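Local coordinates for protein proabylysin (Pyrococcus abyssi, PDB 4JIU) that is the zymogen form of a small zinc-dependent metallopeptidase of the minigluzincin type, its chain probably kept inactive by its own C-terminus bound to the catalytic zinc, at residues Lys10-Gly14 against Glu79-Val83; Leu26-Arg32 against Leu100-Val105; Thr39-Asp43 against Ile57-Leu62; Glu52-Ile57 against Ile92-Ile96. The protein carries 1 engineered substitution. Where two conformers were deposited one is given. Residues are numbered along the deposited sequence.

The helix 51-67, which carries the zinc ligands H60 and H64, links the contacts. Contacts 3 and 4 both use it and share I57: contact 3 sets it against the small sheet, contact 4 against the helix 88-100, their centres 11 Å apart. Contact 2 lies beside both, bringing the C-terminal V105 onto the zinc; V105 O and H60 NE2 each bind it at 2.0 Å. M104 of contact 2 also packs on Y56 of contact 4, with SD to CE2 at 3.7 Å. Contact 1 lies across the chain's centre from contact 2, about 22 Å between centres, and meets contact 3 where L13 CD1 lies 3.7 Å from L62 CB.

Contact 1. Residues Lys10-Gly14 against Glu79-Val83; sequences KDILG and EVEKV
L13, I12 and K82 account for most of the 253 Å² buried where the C-terminal end of the helix 2-13 meets the turn that closes the helix 74-80. The first helix stops at L13; G14 takes positive phi (69°) as the C' residue of a Schellman motif, in which the amide of the next residue bonds K10 O and G14 N makes a weak bond to D11 O (3.2 Å). Opposite it, K82 N bonds E79 O and V83 N bonds V80 O, both at 3.0 Å, so the chain turns tightly after V80. CA atoms come closest, 6.4 Å, at L13 and E79. L13, in an mt rotamer, brings CD2 to 3.3 Å from E79 O and 4.0 Å from K82 CD. The CA-to-CB bond of I12 points sideways, and its CG2 lies 3.7 Å from V83 CG2 and 3.8 Å from K82 O. K82 is stretched out (mttt) so that NZ arrives at the helix end: it makes a 2.7 Å salt bridge to E79 OE1, a weak hydrogen bond to L13 O (3.3 Å), and a link through a water 3.2 Å from NZ and 3.0 Å from I12 O. A positive charge beside exposed carbonyls is favourable at a helix C-terminus. E79 OE2 also pairs with K66. Beneath the contact runs the helix 51-67, where L13 packs on L62, E79 on A63, and V83 on F55 and I59.

Contact 2. Residues Leu26-Arg32 against Leu100-Val105; sequences LKMSIAR and LQRNMV. With ZN (zinc ion), chain B.
The C-terminal tail runs beside residues 29-32 in the same direction, with CA pairs S29-N103 (5.0 Å), A31-M104 (4.8 Å) and R32-V105 (5.2 Å). Two backbone hydrogen bonds hold it: I30 N to N103 O (2.9 Å, 143°) and V105 N to A31 O (2.9 Å, 171°). S29 CA adds a CA-H...O contact to N103 O (3.1 Å). R102 NH2 forms a salt bridge with D43; L26 O, 2.5 Å from R102 NH2, is too badly angled to bond. I30 (chi1 p) lays CG2 over one guanidinium face, 3.6 Å from R102 CB, and its CG1 meets M104 CB at 3.9 Å. V105 O binds the zinc at 2.0 Å with H60, H64 and H72, consistent with a tail that keeps the zymogen inactive. In the sheet, R32 of the outer strand 31-34 makes backbone hydrogen bonds with T41 of strand 39-42, and I30 with D43 just past it, while M104 covers H60 on helix 51-67 and I96 on helix 88-100.

Contact 3. Residues Thr39-Asp43 against Ile57-Leu62; sequences TITLD and ILIHEL. With ZN (zinc ion), chain B.
The zinc-binding helix of the HExxH motif, residues 57-62 here, packs against the central strand, 39-42, of the small sheet. H60 (chi1 t) holds the zinc through NE2 at 2.0 Å, along with H64, H72 and V105, with ND1 hydrogen-bonded to Y56 OH. Strand and helix segments run at 140° between their N-to-C directions, the axes 9.5 Å apart at closest, with nearest CA pairs I40-E61 (6.7 Å) and L42-I57 (8.8 Å). In the gluzincin fold such a sheet lies over the active-site helix; here the strand 39-42 sits between a parallel neighbour, 20-23, and an antiparallel one, 31-34. I40 points toward the helix, T41 away, and L42 sets out sideways before its end comes nearer; no hydrogen bond crosses the buried interface. I40, in an mt rotamer, inserts CD1 to 3.8 Å from L62 CD2 and 4.4 Å from L58 CD2, while its CG2 lies 4.0 Å from E61 CB. L42, also mt, places CD2 at 3.8 Å from I57 CG2 and CD1 at 4.4 Å from L58 CD2. E61, the motif glutamate, presents its CB to the strand, but chi1 and chi2, both m, turn the carboxylate to lie close to the like-charged C-terminal carboxylate of V105.

Contact 4. Residues Glu52-Ile57 against Ile92-Ile96; sequences EEMFYI and IEDRI
Two helices meet at a steep angle, -109° signed, with the axes of segments 52-57 and 92-96 coming within 9.9 Å and the CA atoms of E53 and I92 within 6.2 Å; 420 Å² is buried. Apolar packing fills the crossing. I92 (mm) brings its CG2 to 3.5 Å from Y56 CB and 4.0 Å from E53 CA. I96 (mt) brings CD1 to 3.9 Å from I57 CG1 and 4.1 Å from Y56 CD2, and its CG1 lies 3.8 Å from E53 CB. The one direct hydrogen bond across the contact is very short: Y56, with chi1 t, gives its OH to E93 OE1 at 2.5 Å. The same hydroxyl is hydrogen-bonded to H60 ND1, so the tyrosine bridges the glutamate and a zinc ligand. Charged groups line the outer side. A water, 2.8 Å from E53 OE2 and 3.2 Å from R95 NH1, bridges the two helices, whereas E52 OE2 and R95 NH1, 4.3 Å apart, feel each other through charge alone; R95 pairs with E91, E52 with R88, and E53 OE1 bonds the E50 amide. The contact joins the active-site helix 51-67 to the helix 88-100, with W77 and V80 of the helix 74-80 closing over Y56, and the tail residue M104 packing on its ring.

Contact 1. Residues Lys10-Gly14 against Glu79-Val83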
loop_
_atom_site.group_PDB
_atom_site.type_symbol
_atom_site.label_atom_id
_atom_site.label_comp_id
_atom_site.label_asym_id
_atom_site.label_seq_id
_atom_site.Cartn_x
_atom_site.Cartn_y
_atom_site.Cartn_z
ATOM N N LYS A 10 4.849 -7.023 5.832
ATOM C CA LYS A 10 4.341 -8.390 6.027
ATOM C C LYS A 10 4.497 -8.832 7.453
ATOM O O LYS A 10 3.594 -9.490 7.989
ATOM C CB LYS A 10 5.114 -9.305 5.070
ATOM C CG LYS A 10 4.776 -9.152 3.608
ATOM C CD LYS A 10 5.711 -9.895 2.706
ATOM C CE LYS A 10 5.879 -11.333 3.086
ATOM N NZ LYS A 10 6.831 -11.978 2.148
ATOM N N ASP A 11 5.590 -8.504 8.102
ATOM C CA ASP A 11 5.802 -8.917 9.504
ATOM C C ASP A 11 4.774 -8.277 10.424
ATOM O O ASP A 11 4.190 -8.933 11.307
ATOM C CB ASP A 11 7.235 -8.614 9.893
ATOM C CG ASP A 11 8.286 -9.519 9.292
ATOM O OD1 ASP A 11 8.025 -10.551 8.620
ATOM O OD2 ASP A 11 9.483 -9.210 9.463
ATOM N N ILE A 12 4.518 -6.972 10.217
ATOM C CA ILE A 12 3.549 -6.315 11.105
ATOM C C ILE A 12 2.138 -6.811 10.907
ATOM O O ILE A 12 1.371 -6.966 11.852
ATOM C CB ILE A 12 3.665 -4.789 10.964
ATOM C CG1 ILE A 12 5.018 -4.311 11.474
ATOM C CG2 ILE A 12 2.545 -4.065 11.680
ATOM C CD1 ILE A 12 5.242 -2.864 11.146
ATOM N N LEU A 13 1.783 -7.020 9.632
ATOM C CA LEU A 13 0.425 -7.487 9.362
ATOM C C LEU A 13 0.297 -8.959 9.714
ATOM O O LEU A 13 -0.820 -9.479 9.822
ATOM C CB LEU A 13 -0.034 -7.258 7.924
ATOM C CG LEU A 13 -0.076 -5.827 7.406
ATOM C CD1 LEU A 13 -0.755 -5.809 6.034
ATOM C CD2 LEU A 13 -0.788 -4.934 8.355
ATOM N N GLY A 14 1.415 -9.670 9.834
ATOM C CA GLY A 14 1.342 -11.131 10.006
ATOM C C GLY A 14 0.847 -11.836 8.761
ATOM O O GLY A 14 -0.036 -12.716 8.811
ATOM N N GLU A 79 -6.462 -3.813 9.308
ATOM C CA GLU A 79 -5.085 -4.178 8.968
ATOM C C GLU A 79 -4.223 -2.918 8.894
ATOM O O GLU A 79 -3.112 -2.865 9.404
ATOM C CB GLU A 79 -5.040 -4.919 7.639
ATOM C CG GLU A 79 -5.777 -6.238 7.650
ATOM C CD GLU A 79 -5.198 -7.224 8.637
ATOM O OE1 GLU A 79 -4.021 -7.123 9.055
ATOM O OE2 GLU A 79 -5.921 -8.214 8.928
ATOM N N VAL A 80 -4.691 -1.889 8.184
ATOM C CA VAL A 80 -3.943 -0.620 8.059
ATOM C C VAL A 80 -3.594 -0.041 9.415
ATOM O O VAL A 80 -2.473 0.455 9.628
ATOM C CB VAL A 80 -4.749 0.372 7.190
ATOM C CG1 VAL A 80 -4.109 1.733 7.209
ATOM C CG2 VAL A 80 -4.939 -0.136 5.775
ATOM N N GLU A 81 -4.537 -0.173 10.344
ATOM C CA GLU A 81 -4.380 0.393 11.681
ATOM C C GLU A 81 -3.415 -0.365 12.570
ATOM O O GLU A 81 -3.090 0.091 13.651
ATOM C CB GLU A 81 -5.772 0.559 12.320
ATOM C CG GLU A 81 -6.551 1.696 11.642
ATOM C CD GLU A 81 -8.001 1.761 11.994
ATOM O OE1 GLU A 81 -8.752 2.433 11.248
ATOM O OE2 GLU A 81 -8.411 1.147 12.996
ATOM N N LYS A 82 -2.881 -1.489 12.095
ATOM C CA LYS A 82 -1.726 -2.099 12.777
ATOM C C LYS A 82 -0.483 -1.231 12.672
ATOM O O LYS A 82 0.448 -1.423 13.476
ATOM C CB LYS A 82 -1.456 -3.526 12.227
ATOM C CG LYS A 82 -2.632 -4.439 12.519
ATOM C CD LYS A 82 -2.412 -5.792 11.860
ATOM C CE LYS A 82 -3.478 -6.788 12.208
ATOM N NZ LYS A 82 -3.247 -8.066 11.495
ATOM N N VAL A 83 -0.466 -0.276 11.761
ATOM C CA VAL A 83 0.628 0.658 11.592
ATOM C C VAL A 83 0.133 2.105 11.776
ATOM O O VAL A 83 0.786 2.818 12.523
ATOM C CB VAL A 83 1.279 0.544 10.191
ATOM C CG1 VAL A 83 2.322 1.617 10.012
ATOM C CG2 VAL A 83 1.878 -0.836 10.057
HETATM O O HOH W 1 -0.567 -9.062 12.842
#

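Contact 2. Residues Leu26-Arg32 against Leu100-Val105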
loop_
_atom_site.group_PDB
_atom_site.type_symbol
_atom_site.label_atom_id
_atom_site.label_comp_id
_atom_site.label_asym_id
_atom_site.label_seq_id
_atom_site.Cartn_x
_atom_site.Cartn_y
_atom_site.Cartn_z
ATOM N N LEU A 26 1.730 3.631 -14.421
ATOM C CA LEU A 26 0.295 3.479 -14.341
ATOM C C LEU A 26 -0.359 4.813 -14.705
ATOM O O LEU A 26 0.152 5.866 -14.353
ATOM C CB LEU A 26 -0.161 3.101 -12.919
ATOM C CG LEU A 26 0.428 1.820 -12.338
ATOM C CD1 LEU A 26 0.015 1.692 -10.878
ATOM C CD2 LEU A 26 -0.025 0.645 -13.165
ATOM N N LYS A 27 -1.485 4.771 -15.375
ATOM C CA LYS A 27 -2.157 5.987 -15.805
ATOM C C LYS A 27 -3.045 6.521 -14.686
ATOM O O LYS A 27 -2.996 7.650 -14.229
ATOM C CB LYS A 27 -2.968 5.657 -17.057
ATOM C CG LYS A 27 -3.791 6.842 -17.558
ATOM C CD LYS A 27 -4.438 6.524 -18.888
ATOM C CE LYS A 27 -5.818 7.142 -19.008
ATOM N NZ LYS A 27 -6.757 6.243 -19.744
ATOM N N MET A 28 -3.871 5.603 -14.227
ATOM C CA MET A 28 -5.064 5.964 -13.469
ATOM C C MET A 28 -4.860 5.943 -11.978
ATOM O O MET A 28 -5.727 6.455 -11.280
ATOM C CB MET A 28 -6.160 4.991 -13.826
ATOM C CG MET A 28 -6.613 5.161 -15.255
ATOM S SD MET A 28 -7.101 6.820 -15.716
ATOM C CE MET A 28 -8.571 7.092 -14.746
ATOM N N SER A 29 -3.743 5.385 -11.496
ATOM C CA SER A 29 -3.415 5.320 -10.096
ATOM C C SER A 29 -1.907 5.322 -9.904
ATOM O O SER A 29 -1.145 5.343 -10.876
ATOM C CB SER A 29 -4.024 4.036 -9.476
ATOM O OG SER A 29 -3.281 2.890 -9.752
ATOM N N ILE A 30 -1.521 5.236 -8.645
ATOM C CA ILE A 30 -0.111 5.039 -8.361
ATOM C C ILE A 30 0.209 3.665 -7.786
ATOM O O ILE A 30 1.378 3.369 -7.620
ATOM C CB ILE A 30 0.397 6.098 -7.364
ATOM C CG1 ILE A 30 -0.329 5.927 -6.001
ATOM C CG2 ILE A 30 0.262 7.448 -8.024
ATOM C CD1 ILE A 30 0.042 7.061 -5.074
ATOM N N ALA A 31 -0.804 2.859 -7.480
ATOM C CA ALA A 31 -0.559 1.514 -6.962
ATOM C C ALA A 31 -1.810 0.700 -7.060
ATOM O O ALA A 31 -2.908 1.207 -6.875
ATOM C CB ALA A 31 -0.108 1.604 -5.520
ATOM N N ARG A 32 -1.603 -0.604 -7.289
ATOM C CA ARG A 32 -2.733 -1.539 -7.299
ATOM C C ARG A 32 -2.214 -2.955 -7.007
ATOM O O ARG A 32 -1.009 -3.134 -6.968
ATOM C CB ARG A 32 -3.454 -1.506 -8.622
ATOM C CG ARG A 32 -2.576 -2.043 -9.740
ATOM C CD ARG A 32 -3.278 -2.090 -11.056
ATOM N NE ARG A 32 -2.437 -2.483 -12.169
ATOM C CZ ARG A 32 -2.457 -1.969 -13.381
ATOM N NH1 ARG A 32 -3.287 -0.993 -13.761
ATOM N NH2 ARG A 32 -1.651 -2.389 -14.360
ATOM N N LEU A 100 1.431 13.899 -5.562
ATOM C CA LEU A 100 1.396 13.205 -6.823
ATOM C C LEU A 100 0.155 13.493 -7.652
ATOM O O LEU A 100 0.175 13.189 -8.851
ATOM C CB LEU A 100 1.524 11.685 -6.599
ATOM C CG LEU A 100 2.853 11.237 -5.974
ATOM C CD1 LEU A 100 2.868 9.704 -5.880
ATOM C CD2 LEU A 100 4.069 11.761 -6.726
ATOM N N GLN A 101 -0.886 14.034 -7.036
ATOM C CA GLN A 101 -2.124 14.391 -7.699
ATOM C C GLN A 101 -2.778 13.198 -8.355
ATOM O O GLN A 101 -3.442 13.335 -9.352
ATOM C CB GLN A 101 -1.869 15.522 -8.709
ATOM C CG GLN A 101 -1.385 16.780 -8.010
ATOM C CD GLN A 101 -2.391 17.517 -7.194
ATOM O OE1 GLN A 101 -3.513 17.768 -7.737
ATOM N NE2 GLN A 101 -2.084 17.917 -5.975
ATOM N N ARG A 102 -2.580 12.051 -7.777
ATOM C CA ARG A 102 -3.051 10.745 -8.262
ATOM C C ARG A 102 -3.346 9.931 -7.013
ATOM O O ARG A 102 -2.736 10.132 -5.956
ATOM C CB ARG A 102 -1.997 10.035 -9.105
ATOM C CG ARG A 102 -1.355 10.883 -10.221
ATOM C CD ARG A 102 0.040 10.362 -10.611
ATOM N NE ARG A 102 -0.046 9.096 -11.268
ATOM C CZ ARG A 102 0.952 8.373 -11.762
ATOM N NH1 ARG A 102 2.209 8.826 -11.670
ATOM N NH2 ARG A 102 0.567 7.237 -12.301
ATOM N N ASN A 103 -4.267 9.008 -7.170
ATOM C CA ASN A 103 -4.904 8.154 -6.230
ATOM C C ASN A 103 -4.222 6.786 -6.166
ATOM O O ASN A 103 -3.733 6.389 -7.235
ATOM C CB ASN A 103 -6.372 7.913 -6.694
ATOM C CG ASN A 103 -7.178 9.154 -6.938
ATOM O OD1 ASN A 103 -7.729 9.441 -8.008
ATOM N ND2 ASN A 103 -7.275 9.949 -5.871
ATOM N N MET A 104 -4.153 5.980 -5.099
ATOM C CA MET A 104 -3.852 4.552 -5.132
ATOM C C MET A 104 -5.161 3.792 -5.137
ATOM O O MET A 104 -6.120 4.371 -4.565
ATOM C CB MET A 104 -3.063 4.092 -3.900
ATOM C CG MET A 104 -3.806 4.048 -2.570
ATOM S SD MET A 104 -2.660 4.152 -1.174
ATOM C CE MET A 104 -2.246 5.872 -1.236
ATOM N N VAL A 105 -5.177 2.576 -5.643
ATOM C CA VAL A 105 -6.404 1.776 -5.553
ATOM C C VAL A 105 -6.529 1.262 -4.112
ATOM O O VAL A 105 -7.620 1.426 -3.495
ATOM C CB VAL A 105 -6.364 0.649 -6.598
ATOM C CG1 VAL A 105 -7.575 -0.239 -6.462
ATOM C CG2 VAL A 105 -6.271 1.233 -8.008
ATOM O OXT VAL A 105 -5.568 0.741 -3.537
HETATM ZN ZN ZN B . -7.430 0.752 -1.602
#

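Contact 3. Residues Thr39-Asp43 against Ile57-Leu62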
loop_
_atom_site.group_PDB
_atom_site.type_symbol
_atom_site.label_atom_id
_atom_site.label_comp_id
_atom_site.label_asym_id
_atom_site.label_seq_id
_atom_site.Cartn_x
_atom_site.Cartn_y
_atom_site.Cartn_z
ATOM N N THR A 39 0.580 -9.792 -6.287
ATOM C CA THR A 39 1.520 -8.754 -6.677
ATOM C C THR A 39 0.987 -7.389 -6.228
ATOM O O THR A 39 -0.214 -7.178 -6.086
ATOM C CB THR A 39 1.781 -8.707 -8.188
ATOM O OG1 THR A 39 0.543 -8.378 -8.878
ATOM C CG2 THR A 39 2.319 -10.043 -8.699
ATOM N N ILE A 40 1.937 -6.504 -6.047
ATOM C CA ILE A 40 1.683 -5.075 -5.849
ATOM C C ILE A 40 2.422 -4.345 -6.967
ATOM O O ILE A 40 3.633 -4.539 -7.089
ATOM C CB ILE A 40 2.139 -4.577 -4.484
ATOM C CG1 ILE A 40 1.468 -5.309 -3.321
ATOM C CG2 ILE A 40 1.975 -3.055 -4.451
ATOM C CD1 ILE A 40 2.049 -5.049 -1.960
ATOM N N THR A 41 1.719 -3.575 -7.772
ATOM C CA THR A 41 2.349 -2.764 -8.812
ATOM C C THR A 41 2.313 -1.322 -8.394
ATOM O O THR A 41 1.272 -0.797 -7.988
ATOM C CB THR A 41 1.601 -2.994 -10.129
ATOM O OG1 THR A 41 1.657 -4.383 -10.493
ATOM C CG2 THR A 41 2.267 -2.200 -11.242
ATOM N N LEU A 42 3.481 -0.660 -8.481
ATOM C CA LEU A 42 3.673 0.693 -8.063
ATOM C C LEU A 42 4.120 1.513 -9.270
ATOM O O LEU A 42 5.020 1.080 -10.003
ATOM C CB LEU A 42 4.800 0.825 -7.032
ATOM C CG LEU A 42 4.663 -0.076 -5.777
ATOM C CD1 LEU A 42 5.949 0.038 -4.984
ATOM C CD2 LEU A 42 3.416 0.283 -5.008
ATOM N N ASP A 43 3.590 2.688 -9.400
ATOM C CA ASP A 43 4.100 3.666 -10.376
ATOM C C ASP A 43 5.473 4.138 -9.932
ATOM O O ASP A 43 5.704 4.252 -8.734
ATOM C CB ASP A 43 3.146 4.834 -10.473
ATOM C CG ASP A 43 3.540 5.802 -11.551
ATOM O OD1 ASP A 43 4.331 6.723 -11.247
ATOM O OD2 ASP A 43 3.088 5.635 -12.704
ATOM N N ILE A 57 1.599 3.163 1.343
ATOM C CA ILE A 57 1.133 2.522 0.128
ATOM C C ILE A 57 1.265 1.002 0.216
ATOM O O ILE A 57 0.347 0.282 -0.160
ATOM C CB ILE A 57 1.851 3.110 -1.110
ATOM C CG1 ILE A 57 1.466 4.586 -1.287
ATOM C CG2 ILE A 57 1.555 2.271 -2.336
ATOM C CD1 ILE A 57 2.307 5.325 -2.245
ATOM N N LEU A 58 2.419 0.522 0.658
ATOM C CA LEU A 58 2.617 -0.908 0.792
ATOM C C LEU A 58 1.633 -1.521 1.755
ATOM O O LEU A 58 1.083 -2.603 1.497
ATOM C CB LEU A 58 4.061 -1.202 1.188
ATOM C CG LEU A 58 5.092 -0.916 0.096
ATOM C CD1 LEU A 58 6.495 -1.149 0.644
ATOM C CD2 LEU A 58 4.908 -1.738 -1.146
ATOM N N ILE A 59 1.423 -0.903 2.924
ATOM C CA ILE A 59 0.479 -1.396 3.908
ATOM C C ILE A 59 -0.932 -1.385 3.336
ATOM O O ILE A 59 -1.664 -2.382 3.554
ATOM C CB ILE A 59 0.596 -0.605 5.210
ATOM C CG1 ILE A 59 1.870 -0.931 6.003
ATOM C CG2 ILE A 59 -0.656 -0.767 6.074
ATOM C CD1 ILE A 59 1.871 -2.297 6.651
ATOM N N HIS A 60 -1.323 -0.324 2.665
ATOM C CA HIS A 60 -2.645 -0.229 2.069
ATOM C C HIS A 60 -2.857 -1.355 1.092
ATOM O O HIS A 60 -3.904 -2.036 1.083
ATOM C CB HIS A 60 -2.791 1.162 1.444
ATOM C CG HIS A 60 -4.137 1.383 0.814
ATOM N ND1 HIS A 60 -5.053 2.258 1.348
ATOM C CD2 HIS A 60 -4.769 0.922 -0.290
ATOM C CE1 HIS A 60 -6.159 2.295 0.614
ATOM N NE2 HIS A 60 -6.011 1.439 -0.401
ATOM N N GLU A 61 -1.887 -1.538 0.196
ATOM C CA GLU A 61 -2.055 -2.581 -0.818
ATOM C C GLU A 61 -2.004 -4.005 -0.231
ATOM O O GLU A 61 -2.794 -4.853 -0.585
ATOM C CB GLU A 61 -1.075 -2.387 -1.950
ATOM C CG GLU A 61 -1.239 -1.065 -2.682
ATOM C CD GLU A 61 -2.614 -0.833 -3.255
ATOM O OE1 GLU A 61 -3.418 -1.731 -3.515
ATOM O OE2 GLU A 61 -2.911 0.381 -3.465
ATOM N N LEU A 62 -1.112 -4.229 0.739
ATOM C CA LEU A 62 -1.053 -5.495 1.423
ATOM C C LEU A 62 -2.366 -5.747 2.176
ATOM O O LEU A 62 -2.811 -6.900 2.234
ATOM C CB LEU A 62 0.095 -5.615 2.430
ATOM C CG LEU A 62 1.468 -5.810 1.819
ATOM C CD1 LEU A 62 2.537 -5.637 2.872
ATOM C CD2 LEU A 62 1.611 -7.175 1.153
HETATM ZN ZN ZN B . -7.430 0.752 -1.602
#

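Contact 4. Residues Glu52-Ile57 against Ile92-Ile96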
loop_
_atom_site.group_PDB
_atom_site.type_symbol
_atom_site.label_atom_id
_atom_site.label_comp_id
_atom_site.label_asym_id
_atom_site.label_seq_id
_atom_site.Cartn_x
_atom_site.Cartn_y
_atom_site.Cartn_z
ATOM N N GLU A 52 7.530 7.134 5.156
ATOM C CA GLU A 52 6.237 6.800 5.746
ATOM C C GLU A 52 5.170 6.707 4.682
ATOM O O GLU A 52 4.237 5.911 4.803
ATOM C CB GLU A 52 5.873 7.861 6.829
ATOM C CG GLU A 52 4.560 7.586 7.525
ATOM C CD GLU A 52 4.075 8.522 8.619
ATOM O OE1 GLU A 52 3.172 8.145 9.475
ATOM O OE2 GLU A 52 4.548 9.689 8.587
ATOM N N GLU A 53 5.237 7.557 3.645
ATOM C CA GLU A 53 4.276 7.532 2.556
ATOM C C GLU A 53 4.429 6.257 1.715
ATOM O O GLU A 53 3.442 5.658 1.363
ATOM C CB GLU A 53 4.397 8.773 1.693
ATOM C CG GLU A 53 4.125 10.075 2.367
ATOM C CD GLU A 53 4.771 11.319 1.797
ATOM O OE1 GLU A 53 5.562 11.265 0.840
ATOM O OE2 GLU A 53 4.453 12.379 2.399
ATOM N N MET A 54 5.669 5.888 1.410
ATOM C CA MET A 54 5.878 4.598 0.705
ATOM C C MET A 54 5.348 3.435 1.535
ATOM O O MET A 54 4.724 2.517 1.017
ATOM C CB MET A 54 7.377 4.392 0.445
ATOM C CG MET A 54 7.974 5.305 -0.571
ATOM S SD MET A 54 9.691 4.887 -1.002
ATOM C CE MET A 54 10.527 6.052 0.059
ATOM N N PHE A 55 5.666 3.469 2.831
ATOM C CA PHE A 55 5.209 2.404 3.714
ATOM C C PHE A 55 3.675 2.366 3.743
ATOM O O PHE A 55 3.093 1.287 3.753
ATOM C CB PHE A 55 5.776 2.591 5.126
ATOM C CG PHE A 55 5.736 1.338 5.964
ATOM C CD1 PHE A 55 6.385 0.172 5.544
ATOM C CD2 PHE A 55 5.055 1.337 7.184
ATOM C CE1 PHE A 55 6.385 -0.940 6.326
ATOM C CE2 PHE A 55 5.093 0.181 7.983
ATOM C CZ PHE A 55 5.746 -0.936 7.538
ATOM N N TYR A 56 3.028 3.534 3.790
ATOM C CA TYR A 56 1.566 3.552 3.738
ATOM C C TYR A 56 1.049 2.817 2.529
ATOM O O TYR A 56 0.110 2.059 2.572
ATOM C CB TYR A 56 1.014 5.005 3.845
ATOM C CG TYR A 56 -0.481 4.935 3.700
ATOM C CD1 TYR A 56 -1.250 4.493 4.785
ATOM C CD2 TYR A 56 -1.165 5.166 2.538
ATOM C CE1 TYR A 56 -2.588 4.379 4.690
ATOM C CE2 TYR A 56 -2.504 4.987 2.411
ATOM C CZ TYR A 56 -3.242 4.584 3.502
ATOM O OH TYR A 56 -4.598 4.417 3.438
ATOM N N ILE A 57 1.599 3.163 1.343
ATOM C CA ILE A 57 1.133 2.522 0.128
ATOM C C ILE A 57 1.265 1.002 0.216
ATOM O O ILE A 57 0.347 0.282 -0.160
ATOM C CB ILE A 57 1.851 3.110 -1.110
ATOM C CG1 ILE A 57 1.466 4.586 -1.287
ATOM C CG2 ILE A 57 1.555 2.271 -2.336
ATOM C CD1 ILE A 57 2.307 5.325 -2.245
ATOM N N ILE A 92 -1.905 10.687 5.767
ATOM C CA ILE A 92 -0.849 10.285 4.832
ATOM C C ILE A 92 -1.417 10.223 3.425
ATOM O O ILE A 92 -0.755 10.623 2.460
ATOM C CB ILE A 92 -0.188 8.996 5.307
ATOM C CG1 ILE A 92 0.477 9.161 6.667
ATOM C CG2 ILE A 92 0.786 8.490 4.254
ATOM C CD1 ILE A 92 1.445 10.315 6.868
ATOM N N GLU A 93 -2.602 9.676 3.216
ATOM C CA GLU A 93 -3.221 9.735 1.912
ATOM C C GLU A 93 -3.312 11.151 1.365
ATOM O O GLU A 93 -3.048 11.369 0.193
ATOM C CB GLU A 93 -4.627 9.144 1.958
ATOM C CG GLU A 93 -4.648 7.651 2.030
ATOM C CD GLU A 93 -6.041 7.076 1.878
ATOM O OE1 GLU A 93 -6.149 5.881 2.157
ATOM O OE2 GLU A 93 -7.045 7.718 1.494
ATOM N N ASP A 94 -3.648 12.073 2.208
ATOM C CA ASP A 94 -3.743 13.468 1.776
ATOM C C ASP A 94 -2.387 13.966 1.323
ATOM O O ASP A 94 -2.280 14.709 0.342
ATOM C CB ASP A 94 -4.297 14.328 2.913
ATOM C CG ASP A 94 -5.784 14.202 3.170
ATOM O OD1 ASP A 94 -6.485 13.601 2.317
ATOM O OD2 ASP A 94 -6.345 14.660 4.196
ATOM N N ARG A 95 -1.340 13.631 2.069
ATOM C CA ARG A 95 0.022 14.050 1.662
ATOM C C ARG A 95 0.382 13.499 0.303
ATOM O O ARG A 95 0.992 14.163 -0.539
ATOM C CB ARG A 95 1.030 13.673 2.762
ATOM C CG ARG A 95 0.772 14.367 4.107
ATOM C CD ARG A 95 1.769 13.991 5.179
ATOM N NE ARG A 95 1.396 14.514 6.476
ATOM C CZ ARG A 95 2.090 14.342 7.605
ATOM N NH1 ARG A 95 3.193 13.602 7.564
ATOM N NH2 ARG A 95 1.685 14.862 8.745
ATOM N N ILE A 96 0.121 12.229 0.075
ATOM C CA ILE A 96 0.439 11.582 -1.182
ATOM C C ILE A 96 -0.329 12.198 -2.322
ATOM O O ILE A 96 0.207 12.505 -3.390
ATOM C CB ILE A 96 0.152 10.068 -1.098
ATOM C CG1 ILE A 96 1.098 9.423 -0.102
ATOM C CG2 ILE A 96 0.231 9.466 -2.486
ATOM C CD1 ILE A 96 0.689 8.024 0.284
HETATM O O HOH W 2 5.057 12.560 5.172
#